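Local coordinates for putative solute-binding component of ABC transporter (Clostridium phytofermentans, PDB 4YS6), which probably binds sugars for uptake by an ABC transporter, and is bound here to beta-D-glucopyranose, at residues A[39-44]-A[60-65]. Numbering follows the deposited sequence.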
loop_
_atom_site.group_PDB
_atom_site.type_symbol
_atom_site.label_atom_id
_atom_site.label_comp_id
_atom_site.label_asym_id
_atom_site.label_seq_id
_atom_site.Cartn_x
_atom_site.Cartn_y
_atom_site.Cartn_z
ATOM N N VAL A 39 8.263 9.843 21.337
ATOM C CA VAL A 39 7.271 9.238 20.457
ATOM C C VAL A 39 7.858 7.991 19.838
ATOM O O VAL A 39 8.978 8.021 19.313
ATOM C CB VAL A 39 6.852 10.220 19.354
ATOM C CG1 VAL A 39 5.875 9.578 18.368
ATOM C CG2 VAL A 39 6.253 11.437 19.987
ATOM N N GLY A 40 7.107 6.888 19.891
ATOM C CA GLY A 40 7.561 5.656 19.289
ATOM C C GLY A 40 6.991 5.542 17.889
ATOM O O GLY A 40 5.825 5.871 17.654
ATOM N N VAL A 41 7.814 5.074 16.962
ATOM C CA VAL A 41 7.394 4.912 15.583
ATOM C C VAL A 41 7.777 3.525 15.138
ATOM O O VAL A 41 8.970 3.191 15.097
ATOM C CB VAL A 41 8.042 5.960 14.645
ATOM C CG1 VAL A 41 7.512 5.805 13.211
ATOM C CG2 VAL A 41 7.790 7.388 15.164
ATOM N N ALA A 42 6.762 2.707 14.856
ATOM C CA ALA A 42 6.972 1.314 14.520
ATOM C C ALA A 42 6.636 1.067 13.049
ATOM O O ALA A 42 5.480 1.208 12.640
ATOM C CB ALA A 42 6.127 0.415 15.409
HETATM N N MSE A 43 7.641 0.684 12.268
HETATM C CA MSE A 43 7.471 0.444 10.829
HETATM C C MSE A 43 7.610 -1.055 10.532
HETATM O O MSE A 43 8.272 -1.773 11.287
HETATM C CB MSE A 43 8.509 1.246 10.021
HETATM C CG MSE A 43 8.397 2.763 10.166
HETATM SE SE MSE A 43 6.894 3.366 9.104
HETATM C CE MSE A 43 5.975 4.450 10.423
ATOM N N PRO A 44 6.969 -1.539 9.461
ATOM C CA PRO A 44 6.924 -2.999 9.270
ATOM C C PRO A 44 8.216 -3.640 8.792
ATOM O O PRO A 44 8.598 -4.673 9.338
ATOM C CB PRO A 44 5.824 -3.191 8.212
ATOM C CG PRO A 44 5.720 -1.867 7.514
ATOM C CD PRO A 44 6.050 -0.840 8.553
ATOM N N LYS A 60 12.323 12.741 11.007
ATOM C CA LYS A 60 12.753 14.100 10.730
ATOM C C LYS A 60 11.731 15.116 11.201
ATOM O O LYS A 60 12.087 16.092 11.847
ATOM C CB LYS A 60 13.006 14.300 9.233
ATOM C CG LYS A 60 13.303 15.753 8.862
ATOM C CD LYS A 60 13.442 15.929 7.361
ATOM C CE LYS A 60 13.818 17.364 7.008
ATOM N NZ LYS A 60 12.757 18.343 7.379
ATOM N N GLN A 61 10.464 14.888 10.858
ATOM C CA GLN A 61 9.429 15.872 11.134
ATOM C C GLN A 61 9.080 15.894 12.617
ATOM O O GLN A 61 8.816 16.954 13.152
ATOM C CB GLN A 61 8.206 15.601 10.268
ATOM C CG GLN A 61 8.522 15.797 8.793
ATOM C CD GLN A 61 7.302 15.729 7.920
ATOM O OE1 GLN A 61 6.249 16.262 8.268
ATOM N NE2 GLN A 61 7.444 15.105 6.756
ATOM N N LEU A 62 9.110 14.742 13.285
ATOM C CA LEU A 62 8.936 14.752 14.748
ATOM C C LEU A 62 10.050 15.520 15.453
ATOM O O LEU A 62 9.795 16.299 16.373
ATOM C CB LEU A 62 8.882 13.332 15.294
ATOM C CG LEU A 62 7.561 12.623 15.032
ATOM C CD1 LEU A 62 7.699 11.163 15.360
ATOM C CD2 LEU A 62 6.403 13.242 15.847
ATOM N N LYS A 63 11.297 15.306 15.037
ATOM C CA LYS A 63 12.402 16.011 15.682
ATOM C C LYS A 63 12.313 17.509 15.432
ATOM O O LYS A 63 12.566 18.317 16.344
ATOM C CB LYS A 63 13.738 15.449 15.213
ATOM C CG LYS A 63 13.963 14.045 15.717
ATOM C CD LYS A 63 15.327 13.503 15.337
ATOM C CE LYS A 63 15.542 12.135 15.956
ATOM N NZ LYS A 63 16.807 11.497 15.502
ATOM N N ASP A 64 11.905 17.892 14.231
ATOM C CA ASP A 64 11.697 19.304 13.913
ATOM C C ASP A 64 10.615 19.932 14.782
ATOM O O ASP A 64 10.671 21.126 15.086
ATOM C CB ASP A 64 11.310 19.484 12.441
ATOM C CG ASP A 64 12.517 19.630 11.524
ATOM O OD1 ASP A 64 13.504 20.291 11.921
ATOM O OD2 ASP A 64 12.465 19.092 10.396
ATOM N N ALA A 65 9.620 19.129 15.151
ATOM C CA ALA A 65 8.507 19.579 15.981
ATOM C C ALA A 65 8.838 19.511 17.473
ATOM O O ALA A 65 8.012 19.878 18.313
ATOM C CB ALA A 65 7.269 18.746 15.678
#
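Leu62 meets Val39 and Val41 through a single methyl group. Leu62 CB is still 5.5 Å from Val39 CB, the nearest side-chain atom of the two valines. With CG turned anti to the carbonyl carbon (chi1 -75°), the branch point heads for the strand, although CG itself is still 4.8 Å from Val39 CG1. The next torsion (chi2 169°) extends CD1 away from the helix, and there the chain makes its contacts: Leu62 CD1 lies 3.8 Å from Val41 CG2 and 3.9 Å from Val39 CG1. CD2, the other branch, stands at the longer distance of 4.5 Å from Val39 CG1.

The two approaches differ. Leu62 and Val41 come tip to tip, since the CG-CD1 bond points almost straight at Val41 CG2, whereas Val39 lies across the leucine at about a right angle. This is helix-on-sheet packing inside a beta-alpha-beta unit: strand 38-43, helix 50-64 and strand 68-73, within one lobe of a periplasmic-binding-protein fold. Val39 and Val41 point to the helix because alternate residues of a strand share a face; the intervening Gly40 has no side chain and makes no contact with 60-65. Their methyls Val39 CG1 and Val41 CG2 are themselves 4.3 Å apart, so CD1 bridges a neighbouring pair.

Only 102 Å² is buried between the segments, but all three touching residues are buried in the protein, and Leu62 also packs on Val69 of the adjoining strand. On the solvent-exposed side of the helix, one turn links Lys60 NZ to Asp64 OD2 in a 3.1 Å salt bridge. Gln61 is turned instead to helix 294-309, where its NE2 donates to the carbonyl of Arg295.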